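PDB 1YC9: multidrug resistance protein from Vibrio cholerae, which probably forms, as a trimer of the outer membrane factor family, the outer-membrane exit duct of a multidrug efflux pump, and could contribute to drug resistance. Local coordinates for residues 126-131 and 269-274; 132-137 and 262-267; 162-167 and 200-205; 168-173 and 403-408; 367-372 and 419-424. The protein carries 1 engineered substitution. All coordinates share one frame; numbering follows the deposited sequence.

Overall arrangement
All five contacts lie between helices of the long alpha-helical barrel that continues the outer-membrane beta barrel in this family. Interactions 1 and 2 are successive layers of one interface, helix 117-183 against helix 260-281, with centres about 10 Å apart and touching atoms. Further along helix 117-183, away from the strands, interactions 3 and 4 repeat this closeness: their centres are about 9 Å apart, and Val-202 packs on Leu-168 and Arg-171. The centres of interactions 1 and 4 lie about 62 Å apart, which conveys the length of that helix. Interaction 5, about 22 Å from interaction 3 and 24 Å from interaction 4 between centres, joins helices 326-391 and 398-433. Interactions 4 and 5 both reach the third subunit.

Interaction 1 of 5, residues 126-131 and 269-274; sequences TSELAA and AEAAAQ
Ser-127 and Ala-271 bring the two helices together through small side chains. Their CA atoms are 5.4 Å apart and the methylene CB of Ser-127 meets Ala-271 CB at 3.9 Å, a van der Waals contact that fits two nearly antiparallel segments whose axes approach to 8.6 Å. Residues no bulkier than serine and alanine suit such close backbones.

The remaining van der Waals touches involve the acidic side chains. Glu-270 CG, anti to the backbone N (chi1 -171°), lies 3.8 Å from Ser-127 OG. In Glu-128, chi1 (-70°) puts CG beside its own backbone N and 4.1 Å from Ala-271 CB; the bend at chi2 (-74°) then brings Glu-128 OE2 to 3.7 Å from that methyl.

No hydrogen bond spans the pair; Ser-127 OG and Glu-128 OE1 find partners elsewhere. Ser-127 OG returns to Val-123 O one turn back, which suits a hydroxyl in a buried place. Glu-128 OE1 forms a salt bridge with Arg-268, on the helix of the second segment but just before it, so charge ties the two helices slightly off the contact itself.

Around the pair, Leu-129 packs on helix 47-67 through Leu-56 and Ala-63, whereas Ala-269 and Ala-272 face helix 326-391 at Ala-341, placing the contact within the helical bundle near the beta-strand end of the chain.

Interaction 2 of 5, residues 132-137 and 262-267; sequences AEAESV and ITAARW
Glu-135 brings a flat carboxylate to the border of this contact, but the part that touches is its methylene CG, 3.9 Å from Ala-264 CB. The chain runs extended beyond CG (chi2 -179°), which carries the carboxylate past the alanine, where OE2 forms a salt bridge with Arg-268. A long acidic residue thus serves twice here: its stem packs and its end pairs with a charge. The other flat group is the indole of Trp-267, which takes little part between the two segments. It lies instead against the preceding turn of helix 117-183: Ala-130 CB sits over the five-membered ring, 3.5 Å from Trp-267 CE2, and Ser-127 and Ala-131 touch the same residue. Alanine is small enough to let an aromatic face approach a helix this closely.

At the middle, Ala-134 and Ala-264 point at each other, with CB to CB at 4.0 Å and CA to CA at 5.5 Å. The axes come within 8.2 Å at a crossing angle of -165°, close spacing of the kind that alanine permits. Thr-263 widens the patch: its CG2, anti to the backbone N, reaches Ala-134 CB at 4.0 Å, while the hydroxyl OG1 is turned beside that N and hydrogen-bonds to Arg-259 O.

Ile-262 carries the second helix onto helix 326-391 through Tyr-345, Thr-348 and Ala-352. On the first helix, Ala-132, Glu-133 and Ser-136 pack against helix 47-67, and Val-137 meets Phe-437 in the C-terminal tail.

Interaction 3 of 5, residues 162-167 and 200-205; sequences ETVHAA and ASVEAE
Val-164 and Val-202 meet as near equivalents across two antiparallel helices, each using the same methyl in the same way. In both residues CG1 is anti to the backbone N, chi1 171° and 177°, with CG2 beside that N. This conformation directs the two CG1 methyls into the gap between the helices, where they pack against each other at 3.9 Å. Each also lies on the other residue's backbone: Val-164 CG1 is 3.6 Å from Val-202 O, and Val-202 CG1 is 3.8 Å from Val-164 O. Beta-branching suits both places, because one methyl can serve this interface while the second turns to other neighbours; Val-202 CG2, for instance, packs on Arg-171. With axes 9.2 Å apart, the spacing is wider than two facing alanines would give, and a valine on each side fills it.

Ala-167, one turn along from Val-164, touches Val-202 CG1 loosely, its C atom at 4.5 Å. One turn on from Val-202, Glu-205 borders the patch with its stem, CB lying 4.4 Å from Val-164 CG1. Its carboxylate belongs to another pairing, a salt bridge from OE2 to Arg-413, so the acid sits at the exposed border while the valines are buried.

Helices 117-183 and 189-223 follow each other in the chain and pack here as an antiparallel pair of the helical barrel. Val-164 and Ala-167 also face helix 398-433 at Arg-413 and Leu-409. The far side of helix 189-223 is covered by the second subunit, where Ala-200 packs on its Ala-376 and Ala-204 on its Thr-373.

Interaction 4 of 5, residues 168-173 and 403-408; sequences LQVRNK and VAEESL
Between Arg-171 and Glu-405 the helices run antiparallel at 173°, and their axes come no closer than 11.9 Å, with 8.5 Å between the two CA atoms. A gap of this width needs long side chains, and these two residues fill it by lying alongside one another, pointing opposite ways. Arg-171 is bent at chi2 (-52°), which swings its guanidinium toward the other helix; Glu-405 stretches out beyond CG. The result is a stack, the guanidinium and carboxylate planes only 15° apart. Arg-171 NE lies 3.5 Å from Glu-405 OE1 in a salt bridge; the oxygen is above the flat group, and attraction of charge holds the pair rather than a directed N-H bond.

Hydrocarbon completes the fit. Glu-405 CB covers one guanidinium face toward its rim, and Arg-171 CD comes to 3.4 Å from Glu-405 OE1. Val-170 CB lies at the guanidinium edge, in plane, while Val-170 CG1 is 3.8 Å from Glu-405 OE2. That oxygen is hydrogen-bonded to Thr-174 OG1, just beyond the first segment, and this second partner probably helps to fix the carboxylate's rotation.

Both charged residues are buried and bordered by apolar neighbours: Arg-171 packs on Val-198 of helix 189-223, and Glu-405 on Leu-384 of helix 326-391. Beyond the second segment lies the third subunit, whose Leu-399 and Gln-194 pack on Val-403 and Ala-404.

Interaction 5 of 5, residues 367-372 and 419-424; sequences QARINK and QSRAFS
Gln-419 begins the segment by receiving Ile-370, whose CD1 ends 4.3 Å from Gln-419 N. The isoleucine chain is extended, chi2 -175°, and carries its outermost methyl across toward the backbone of Gln-419; the CA atoms of Ile-370 and Gln-419, the nearest between the helices, are 7.3 Å apart. Gln-419 itself is exposed, and a polar side chain suits that border. Ser-420 packs on Arg-156 of helix 117-183.

Arg-421 makes the notable approach. Its chain runs extended from CG to NE, and NE comes to 4.0 Å from Arg-369 NH1, with the guanidinium planes 46° apart. The like charges are probably offset by an acid they share: Glu-211 of the third subunit forms salt bridges with Arg-369 NH1 through OE1 and with Arg-421 NH2 through OE2. Helices 326-391 and 398-433 form an antiparallel hairpin of the trimeric alpha-helical barrel, and residues 367-372 fall in a predicted coiled coil; the two arginines thus tie both arms of the hairpin to the third subunit.

Ala-422 points toward the first segment and packs beside it on Leu-366, its small methyl also touching Leu-241. Phe-423 turns to the buried side, where its ring makes an edge-to-face contact with Tyr-30 and touches Ala-152. Ser-424 packs on Ala-152 as well, along helix 117-183.

Interaction 1 of 5, residues 126-131 and 269-274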
# COMPACT_ATOMS: atom_id res chain seq x y z
N THR A 126 13.91 7.02 22.37
CA THR A 126 13.83 5.76 23.08
C THR A 126 12.41 5.19 23.03
O THR A 126 12.23 3.98 23.08
CB THR A 126 14.27 5.90 24.54
OG1 THR A 126 13.46 6.87 25.21
CG2 THR A 126 15.65 6.45 24.62
N SER A 127 11.40 6.08 22.94
CA SER A 127 10.03 5.67 22.76
C SER A 127 9.87 5.07 21.39
O SER A 127 9.16 4.09 21.24
CB SER A 127 9.07 6.86 22.97
OG SER A 127 9.17 7.31 24.28
N GLU A 128 10.53 5.65 20.38
CA GLU A 128 10.54 5.06 19.05
C GLU A 128 11.21 3.72 19.05
O GLU A 128 10.80 2.78 18.36
CB GLU A 128 11.23 5.95 18.00
CG GLU A 128 10.36 7.18 17.73
CD GLU A 128 9.10 6.92 16.90
OE1 GLU A 128 8.85 5.74 16.45
OE2 GLU A 128 8.34 7.94 16.71
N LEU A 129 12.25 3.61 19.83
CA LEU A 129 12.91 2.30 19.91
C LEU A 129 11.98 1.27 20.55
O LEU A 129 11.90 0.13 20.13
CB LEU A 129 14.22 2.43 20.68
CG LEU A 129 14.95 1.10 20.96
CD1 LEU A 129 15.24 0.38 19.66
CD2 LEU A 129 16.23 1.35 21.74
N ALA A 130 11.28 1.66 21.60
CA ALA A 130 10.33 0.74 22.22
C ALA A 130 9.24 0.34 21.25
O ALA A 130 8.78 -0.81 21.23
CB ALA A 130 9.70 1.33 23.53
N ALA A 131 8.82 1.27 20.41
CA ALA A 131 7.87 0.94 19.38
C ALA A 131 8.48 -0.02 18.36
O ALA A 131 7.81 -0.98 17.94
CB ALA A 131 7.34 2.21 18.70
N ALA A 269 2.84 7.59 20.17
CA ALA A 269 2.09 8.72 20.73
C ALA A 269 2.87 9.42 21.87
O ALA A 269 2.98 10.64 21.93
CB ALA A 269 0.71 8.32 21.16
N GLU A 270 3.54 8.63 22.74
CA GLU A 270 4.51 9.20 23.67
C GLU A 270 5.64 10.02 23.03
O GLU A 270 5.95 11.09 23.49
CB GLU A 270 5.12 8.11 24.57
CG GLU A 270 5.95 8.71 25.70
CD GLU A 270 5.19 9.75 26.49
OE1 GLU A 270 4.11 9.36 26.98
OE2 GLU A 270 5.64 10.94 26.58
N ALA A 271 6.24 9.48 21.96
CA ALA A 271 7.31 10.13 21.24
C ALA A 271 6.82 11.47 20.68
O ALA A 271 7.47 12.51 20.89
CB ALA A 271 7.78 9.24 20.12
N ALA A 272 5.63 11.43 20.08
CA ALA A 272 4.98 12.67 19.57
C ALA A 272 4.72 13.71 20.64
O ALA A 272 4.91 14.89 20.41
CB ALA A 272 3.69 12.34 18.79
N ALA A 273 4.26 13.29 21.83
CA ALA A 273 4.04 14.16 22.95
C ALA A 273 5.33 14.87 23.33
O ALA A 273 5.35 16.06 23.58
CB ALA A 273 3.48 13.35 24.17
N GLN A 274 6.43 14.13 23.38
CA GLN A 274 7.74 14.67 23.70
C GLN A 274 8.16 15.70 22.66
O GLN A 274 8.79 16.71 23.00
CB GLN A 274 8.81 13.57 23.72
CG GLN A 274 8.71 12.54 24.92
CD GLN A 274 8.72 13.20 26.28
OE1 GLN A 274 7.95 12.84 27.16
NE2 GLN A 274 9.59 14.13 26.46

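Interaction 2 of 5, residues 132-137 and 262-267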
# COMPACT_ATOMS: atom_id res chain seq x y z
N ALA A 132 9.74 0.22 18.01
CA ALA A 132 10.45 -0.68 17.10
C ALA A 132 10.63 -2.11 17.66
O ALA A 132 10.55 -3.14 16.93
CB ALA A 132 11.74 -0.11 16.71
N GLU A 133 10.83 -2.17 18.96
CA GLU A 133 10.93 -3.47 19.64
C GLU A 133 9.61 -4.23 19.53
O GLU A 133 9.58 -5.41 19.17
CB GLU A 133 11.36 -3.27 21.09
CG GLU A 133 12.80 -2.87 21.23
CD GLU A 133 13.21 -2.49 22.65
OE1 GLU A 133 12.32 -2.41 23.51
OE2 GLU A 133 14.42 -2.26 22.87
N ALA A 134 8.50 -3.53 19.77
CA ALA A 134 7.17 -4.09 19.63
C ALA A 134 6.91 -4.50 18.19
O ALA A 134 6.32 -5.55 17.93
CB ALA A 134 6.11 -3.08 20.10
N GLU A 135 7.35 -3.69 17.23
CA GLU A 135 7.13 -4.04 15.85
C GLU A 135 7.92 -5.28 15.44
O GLU A 135 7.45 -6.05 14.61
CB GLU A 135 7.41 -2.86 14.94
CG GLU A 135 6.34 -1.80 15.11
CD GLU A 135 6.54 -0.61 14.22
OE1 GLU A 135 7.68 -0.35 13.80
OE2 GLU A 135 5.53 0.10 13.93
N SER A 136 9.08 -5.52 16.04
CA SER A 136 9.83 -6.74 15.77
C SER A 136 9.06 -7.99 16.23
O SER A 136 9.09 -9.02 15.57
CB SER A 136 11.25 -6.72 16.37
OG SER A 136 11.21 -6.77 17.76
N VAL A 137 8.36 -7.87 17.36
CA VAL A 137 7.46 -8.95 17.80
C VAL A 137 6.30 -9.12 16.81
O VAL A 137 5.94 -10.26 16.44
CB VAL A 137 6.93 -8.67 19.24
CG1 VAL A 137 5.90 -9.73 19.71
CG2 VAL A 137 8.12 -8.59 20.19
N ILE A 262 -0.68 -2.25 19.23
CA ILE A 262 -1.18 -1.28 20.20
C ILE A 262 -0.01 -0.73 21.01
O ILE A 262 0.07 0.47 21.25
CB ILE A 262 -2.24 -1.91 21.15
CG1 ILE A 262 -3.48 -2.27 20.35
CG2 ILE A 262 -2.57 -0.99 22.29
CD1 ILE A 262 -4.52 -3.08 21.11
N THR A 263 0.89 -1.59 21.47
CA THR A 263 2.04 -1.13 22.23
C THR A 263 2.86 -0.13 21.40
O THR A 263 3.25 0.90 21.89
CB THR A 263 2.87 -2.31 22.60
OG1 THR A 263 2.07 -3.13 23.46
CG2 THR A 263 4.09 -1.88 23.39
N ALA A 264 3.12 -0.48 20.15
CA ALA A 264 3.94 0.38 19.29
C ALA A 264 3.28 1.72 19.12
O ALA A 264 3.93 2.75 19.25
CB ALA A 264 4.19 -0.28 17.99
N ALA A 265 1.97 1.72 18.87
CA ALA A 265 1.26 2.98 18.68
C ALA A 265 1.22 3.79 19.95
O ALA A 265 1.30 5.02 19.90
CB ALA A 265 -0.16 2.74 18.14
N ARG A 266 1.10 3.12 21.09
CA ARG A 266 1.24 3.79 22.38
C ARG A 266 2.54 4.58 22.47
O ARG A 266 2.53 5.78 22.74
CB ARG A 266 1.17 2.77 23.52
CG ARG A 266 1.33 3.38 24.91
CD ARG A 266 0.36 2.83 25.94
N TRP A 267 3.65 3.90 22.23
CA TRP A 267 4.96 4.49 22.37
C TRP A 267 5.15 5.63 21.33
O TRP A 267 5.85 6.59 21.61
CB TRP A 267 6.05 3.43 22.17
CG TRP A 267 6.28 2.63 23.36
CD1 TRP A 267 6.04 1.30 23.51
CD2 TRP A 267 6.78 3.11 24.61
NE1 TRP A 267 6.37 0.91 24.79
CE2 TRP A 267 6.82 2.00 25.49
CE3 TRP A 267 7.21 4.35 25.07
CZ2 TRP A 267 7.33 2.10 26.80
CZ3 TRP A 267 7.72 4.46 26.38
CH2 TRP A 267 7.74 3.33 27.23

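Interaction 3 of 5, residues 162-167 and 200-205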
# COMPACT_ATOMS: atom_id res chain seq x y z
N GLU A 162 -9.02 -35.28 -1.29
CA GLU A 162 -9.48 -36.60 -0.89
C GLU A 162 -10.95 -36.79 -1.25
O GLU A 162 -11.37 -37.82 -1.82
CB GLU A 162 -9.27 -36.78 0.61
CG GLU A 162 -9.30 -38.23 1.04
CD GLU A 162 -8.80 -38.38 2.46
OE1 GLU A 162 -9.62 -38.12 3.35
OE2 GLU A 162 -7.61 -38.74 2.68
N THR A 163 -11.75 -35.78 -0.93
CA THR A 163 -13.19 -35.78 -1.20
C THR A 163 -13.55 -35.91 -2.69
O THR A 163 -14.43 -36.73 -3.09
CB THR A 163 -13.77 -34.50 -0.65
OG1 THR A 163 -13.57 -34.47 0.77
CG2 THR A 163 -15.28 -34.40 -0.85
N VAL A 164 -12.84 -35.15 -3.50
CA VAL A 164 -13.12 -35.13 -4.94
C VAL A 164 -12.57 -36.42 -5.61
O VAL A 164 -13.23 -36.99 -6.49
CB VAL A 164 -12.63 -33.81 -5.59
CG1 VAL A 164 -12.71 -33.85 -7.12
CG2 VAL A 164 -13.43 -32.62 -5.08
N HIS A 165 -11.41 -36.88 -5.19
CA HIS A 165 -10.85 -38.13 -5.71
C HIS A 165 -11.79 -39.31 -5.39
O HIS A 165 -12.06 -40.14 -6.27
CB HIS A 165 -9.45 -38.35 -5.15
CG HIS A 165 -8.83 -39.65 -5.54
ND1 HIS A 165 -9.18 -40.84 -4.95
CD2 HIS A 165 -7.85 -39.94 -6.43
CE1 HIS A 165 -8.49 -41.82 -5.50
NE2 HIS A 165 -7.66 -41.30 -6.38
N ALA A 166 -12.30 -39.37 -4.16
CA ALA A 166 -13.24 -40.43 -3.76
C ALA A 166 -14.52 -40.35 -4.56
O ALA A 166 -15.03 -41.40 -5.03
CB ALA A 166 -13.56 -40.37 -2.28
N ALA A 167 -15.04 -39.14 -4.76
CA ALA A 167 -16.19 -38.97 -5.61
C ALA A 167 -15.88 -39.44 -7.05
O ALA A 167 -16.73 -40.08 -7.68
CB ALA A 167 -16.72 -37.55 -5.63
N ALA A 200 -15.87 -36.65 -16.15
CA ALA A 200 -14.81 -35.86 -16.75
C ALA A 200 -14.72 -34.52 -15.98
O ALA A 200 -13.63 -34.07 -15.64
CB ALA A 200 -15.08 -35.63 -18.22
N SER A 201 -15.87 -33.94 -15.69
CA SER A 201 -15.97 -32.73 -14.91
C SER A 201 -15.39 -32.86 -13.50
O SER A 201 -14.69 -31.95 -13.04
CB SER A 201 -17.41 -32.29 -14.79
OG SER A 201 -17.45 -31.02 -14.22
N VAL A 202 -15.69 -33.97 -12.82
CA VAL A 202 -15.14 -34.22 -11.49
C VAL A 202 -13.65 -34.41 -11.56
O VAL A 202 -12.93 -33.85 -10.74
CB VAL A 202 -15.84 -35.41 -10.79
CG1 VAL A 202 -15.20 -35.69 -9.44
CG2 VAL A 202 -17.29 -35.06 -10.55
N GLU A 203 -13.16 -35.10 -12.58
CA GLU A 203 -11.73 -35.22 -12.76
C GLU A 203 -11.06 -33.87 -13.07
O GLU A 203 -9.96 -33.62 -12.60
CB GLU A 203 -11.36 -36.22 -13.85
CG GLU A 203 -9.89 -36.60 -13.70
CD GLU A 203 -9.50 -37.85 -14.46
OE1 GLU A 203 -10.39 -38.62 -14.87
OE2 GLU A 203 -8.30 -38.03 -14.66
N ALA A 204 -11.71 -33.05 -13.88
CA ALA A 204 -11.20 -31.71 -14.15
C ALA A 204 -11.08 -30.89 -12.87
O ALA A 204 -10.07 -30.22 -12.66
CB ALA A 204 -12.07 -31.01 -15.13
N GLU A 205 -12.08 -31.00 -12.01
CA GLU A 205 -12.03 -30.37 -10.67
C GLU A 205 -10.87 -30.87 -9.84
O GLU A 205 -10.13 -30.07 -9.24
CB GLU A 205 -13.37 -30.56 -9.97
CG GLU A 205 -13.52 -29.74 -8.69
CD GLU A 205 -14.22 -28.39 -8.89
OE1 GLU A 205 -14.61 -28.05 -10.04
OE2 GLU A 205 -14.35 -27.65 -7.89

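Interaction 4 of 5, residues 168-173 and 403-408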
# COMPACT_ATOMS: atom_id res chain seq x y z
N LEU A 168 -14.68 -39.12 -7.56
CA LEU A 168 -14.29 -39.54 -8.91
C LEU A 168 -14.35 -41.05 -9.05
O LEU A 168 -14.76 -41.54 -10.12
CB LEU A 168 -12.89 -39.04 -9.29
CG LEU A 168 -12.37 -39.38 -10.68
CD1 LEU A 168 -13.31 -38.93 -11.77
CD2 LEU A 168 -10.95 -38.84 -10.84
N GLN A 169 -13.93 -41.78 -8.02
CA GLN A 169 -13.91 -43.25 -8.10
C GLN A 169 -15.32 -43.77 -8.27
O GLN A 169 -15.57 -44.69 -9.08
CB GLN A 169 -13.25 -43.89 -6.90
CG GLN A 169 -11.79 -43.54 -6.68
CD GLN A 169 -10.98 -43.34 -7.94
OE1 GLN A 169 -10.64 -44.31 -8.63
NE2 GLN A 169 -10.65 -42.07 -8.24
N VAL A 170 -16.24 -43.13 -7.56
CA VAL A 170 -17.64 -43.42 -7.66
C VAL A 170 -18.24 -43.07 -9.04
O VAL A 170 -18.97 -43.90 -9.63
CB VAL A 170 -18.41 -42.73 -6.51
CG1 VAL A 170 -19.92 -42.85 -6.71
CG2 VAL A 170 -17.99 -43.36 -5.16
N ARG A 171 -17.94 -41.87 -9.54
CA ARG A 171 -18.39 -41.45 -10.86
C ARG A 171 -17.96 -42.41 -11.96
O ARG A 171 -18.75 -42.65 -12.88
CB ARG A 171 -17.90 -40.02 -11.23
CG ARG A 171 -18.30 -38.92 -10.25
CD ARG A 171 -19.75 -38.87 -9.92
NE ARG A 171 -20.14 -37.94 -8.85
CZ ARG A 171 -20.03 -38.19 -7.54
NH1 ARG A 171 -19.50 -39.33 -7.07
NH2 ARG A 171 -20.49 -37.30 -6.67
N ASN A 172 -16.74 -42.91 -11.89
CA ASN A 172 -16.21 -43.88 -12.82
C ASN A 172 -16.97 -45.21 -12.68
O ASN A 172 -17.33 -45.84 -13.69
CB ASN A 172 -14.71 -44.07 -12.62
CG ASN A 172 -13.91 -42.85 -13.10
OD1 ASN A 172 -14.40 -42.06 -13.87
ND2 ASN A 172 -12.67 -42.74 -12.66
N LYS A 173 -17.28 -45.59 -11.43
CA LYS A 173 -18.05 -46.82 -11.17
C LYS A 173 -19.48 -46.70 -11.72
O LYS A 173 -20.05 -47.68 -12.19
CB LYS A 173 -18.08 -47.18 -9.66
CG LYS A 173 -16.89 -48.01 -9.16
CD LYS A 173 -17.04 -49.47 -9.62
CE LYS A 173 -15.99 -50.43 -9.03
NZ LYS A 173 -16.30 -51.81 -9.54
N VAL A 403 -28.51 -36.43 -9.29
CA VAL A 403 -28.91 -35.34 -8.41
C VAL A 403 -28.40 -35.59 -7.01
O VAL A 403 -27.85 -34.69 -6.38
CB VAL A 403 -30.43 -35.10 -8.47
CG1 VAL A 403 -30.91 -34.18 -7.37
CG2 VAL A 403 -30.83 -34.55 -9.84
N ALA A 404 -28.53 -36.83 -6.54
CA ALA A 404 -28.01 -37.19 -5.26
C ALA A 404 -26.49 -37.13 -5.16
O ALA A 404 -25.96 -36.69 -4.18
CB ALA A 404 -28.53 -38.61 -4.87
N GLU A 405 -25.79 -37.63 -6.18
CA GLU A 405 -24.35 -37.62 -6.23
C GLU A 405 -23.84 -36.16 -6.12
O GLU A 405 -22.90 -35.87 -5.40
CB GLU A 405 -23.87 -38.15 -7.61
CG GLU A 405 -23.73 -39.65 -7.66
CD GLU A 405 -23.12 -40.13 -8.95
OE1 GLU A 405 -23.16 -39.37 -9.94
OE2 GLU A 405 -22.57 -41.26 -8.97
N GLU A 406 -24.49 -35.29 -6.85
CA GLU A 406 -24.09 -33.87 -6.94
C GLU A 406 -24.31 -33.16 -5.58
O GLU A 406 -23.42 -32.45 -5.07
CB GLU A 406 -24.94 -33.22 -8.01
CG GLU A 406 -24.74 -31.73 -8.13
CD GLU A 406 -23.88 -31.37 -9.27
OE1 GLU A 406 -22.98 -32.18 -9.63
OE2 GLU A 406 -24.14 -30.28 -9.80
N SER A 407 -25.49 -33.39 -5.02
CA SER A 407 -25.87 -32.84 -3.73
C SER A 407 -24.89 -33.33 -2.67
O SER A 407 -24.42 -32.51 -1.86
CB SER A 407 -27.32 -33.23 -3.38
OG SER A 407 -27.58 -33.02 -2.00
N LEU A 408 -24.55 -34.63 -2.68
CA LEU A 408 -23.58 -35.19 -1.73
C LEU A 408 -22.21 -34.55 -1.82
O LEU A 408 -21.66 -34.11 -0.85
CB LEU A 408 -23.42 -36.70 -1.87
CG LEU A 408 -22.37 -37.35 -0.95
CD1 LEU A 408 -22.72 -37.12 0.51
CD2 LEU A 408 -22.23 -38.82 -1.26

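Interaction 5 of 5, residues 367-372 and 419-424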
# COMPACT_ATOMS: atom_id res chain seq x y z
N GLN A 367 -20.01 -24.01 15.10
CA GLN A 367 -20.49 -25.37 15.40
C GLN A 367 -21.83 -25.68 14.75
O GLN A 367 -21.99 -26.73 14.19
CB GLN A 367 -20.54 -25.70 16.92
CG GLN A 367 -20.81 -27.22 17.16
CD GLN A 367 -19.77 -28.12 16.48
OE1 GLN A 367 -18.55 -28.03 16.74
NE2 GLN A 367 -20.25 -28.96 15.57
N ALA A 368 -22.76 -24.76 14.80
CA ALA A 368 -24.07 -24.94 14.20
C ALA A 368 -23.99 -25.06 12.69
O ALA A 368 -24.76 -25.84 12.09
CB ALA A 368 -24.95 -23.87 14.57
N ARG A 369 -23.13 -24.23 12.07
CA ARG A 369 -22.84 -24.38 10.63
C ARG A 369 -22.38 -25.79 10.26
O ARG A 369 -22.92 -26.42 9.34
CB ARG A 369 -21.81 -23.32 10.18
CG ARG A 369 -22.38 -21.92 10.23
CD ARG A 369 -21.46 -20.86 9.69
NE ARG A 369 -21.26 -21.09 8.25
CZ ARG A 369 -20.43 -20.36 7.51
NH1 ARG A 369 -19.77 -19.37 8.07
NH2 ARG A 369 -20.27 -20.64 6.22
N ILE A 370 -21.39 -26.29 11.00
CA ILE A 370 -20.85 -27.60 10.80
C ILE A 370 -21.96 -28.65 11.00
O ILE A 370 -22.10 -29.55 10.19
CB ILE A 370 -19.67 -27.83 11.74
CG1 ILE A 370 -18.45 -27.04 11.23
CG2 ILE A 370 -19.33 -29.36 11.92
CD1 ILE A 370 -17.14 -27.28 12.04
N ASN A 371 -22.74 -28.49 12.05
CA ASN A 371 -23.82 -29.42 12.40
C ASN A 371 -24.84 -29.56 11.28
O ASN A 371 -25.12 -30.67 10.84
CB ASN A 371 -24.51 -28.91 13.66
CG ASN A 371 -23.74 -29.26 14.93
OD1 ASN A 371 -22.76 -29.98 14.87
ND2 ASN A 371 -24.20 -28.76 16.10
N LYS A 372 -25.36 -28.42 10.82
CA LYS A 372 -26.32 -28.45 9.73
C LYS A 372 -25.68 -28.99 8.45
O LYS A 372 -26.32 -29.71 7.67
CB LYS A 372 -26.95 -27.09 9.49
CG LYS A 372 -27.75 -26.49 10.65
CD LYS A 372 -28.84 -27.39 11.29
CE LYS A 372 -29.80 -28.05 10.34
NZ LYS A 372 -30.88 -28.97 11.04
N GLN A 419 -14.77 -27.48 8.40
CA GLN A 419 -13.78 -28.13 9.27
C GLN A 419 -12.44 -27.43 9.21
O GLN A 419 -11.83 -27.15 10.25
CB GLN A 419 -13.64 -29.60 8.90
CG GLN A 419 -14.90 -30.38 9.21
CD GLN A 419 -14.92 -31.78 8.66
OE1 GLN A 419 -14.25 -32.09 7.66
NE2 GLN A 419 -15.69 -32.65 9.31
N SER A 420 -12.00 -27.08 8.01
CA SER A 420 -10.80 -26.26 7.85
C SER A 420 -10.93 -24.89 8.48
O SER A 420 -9.95 -24.35 9.04
CB SER A 420 -10.45 -26.08 6.36
OG SER A 420 -9.36 -25.17 6.24
N ARG A 421 -12.13 -24.33 8.44
CA ARG A 421 -12.40 -23.06 9.04
C ARG A 421 -12.13 -23.06 10.54
O ARG A 421 -11.77 -22.02 11.09
CB ARG A 421 -13.82 -22.61 8.74
CG ARG A 421 -14.20 -21.25 9.23
CD ARG A 421 -15.51 -20.81 8.66
NE ARG A 421 -15.98 -19.55 9.19
CZ ARG A 421 -15.53 -18.37 8.74
NH1 ARG A 421 -14.59 -18.30 7.80
NH2 ARG A 421 -16.02 -17.25 9.23
N ALA A 422 -12.31 -24.20 11.19
CA ALA A 422 -12.04 -24.31 12.64
C ALA A 422 -10.58 -24.04 12.92
O ALA A 422 -10.24 -23.31 13.85
CB ALA A 422 -12.45 -25.67 13.15
N PHE A 423 -9.69 -24.58 12.08
CA PHE A 423 -8.27 -24.32 12.18
C PHE A 423 -7.98 -22.85 11.90
O PHE A 423 -7.29 -22.21 12.68
CB PHE A 423 -7.52 -25.25 11.25
CG PHE A 423 -6.00 -25.13 11.30
CD1 PHE A 423 -5.29 -24.77 12.44
CD2 PHE A 423 -5.27 -25.39 10.15
CE1 PHE A 423 -3.90 -24.73 12.44
CE2 PHE A 423 -3.88 -25.32 10.12
CZ PHE A 423 -3.18 -24.96 11.27
N SER A 424 -8.56 -22.31 10.82
CA SER A 424 -8.37 -20.92 10.47
C SER A 424 -8.78 -19.98 11.55
O SER A 424 -8.07 -18.99 11.79
CB SER A 424 -9.11 -20.60 9.16
OG SER A 424 -8.42 -21.27 8.09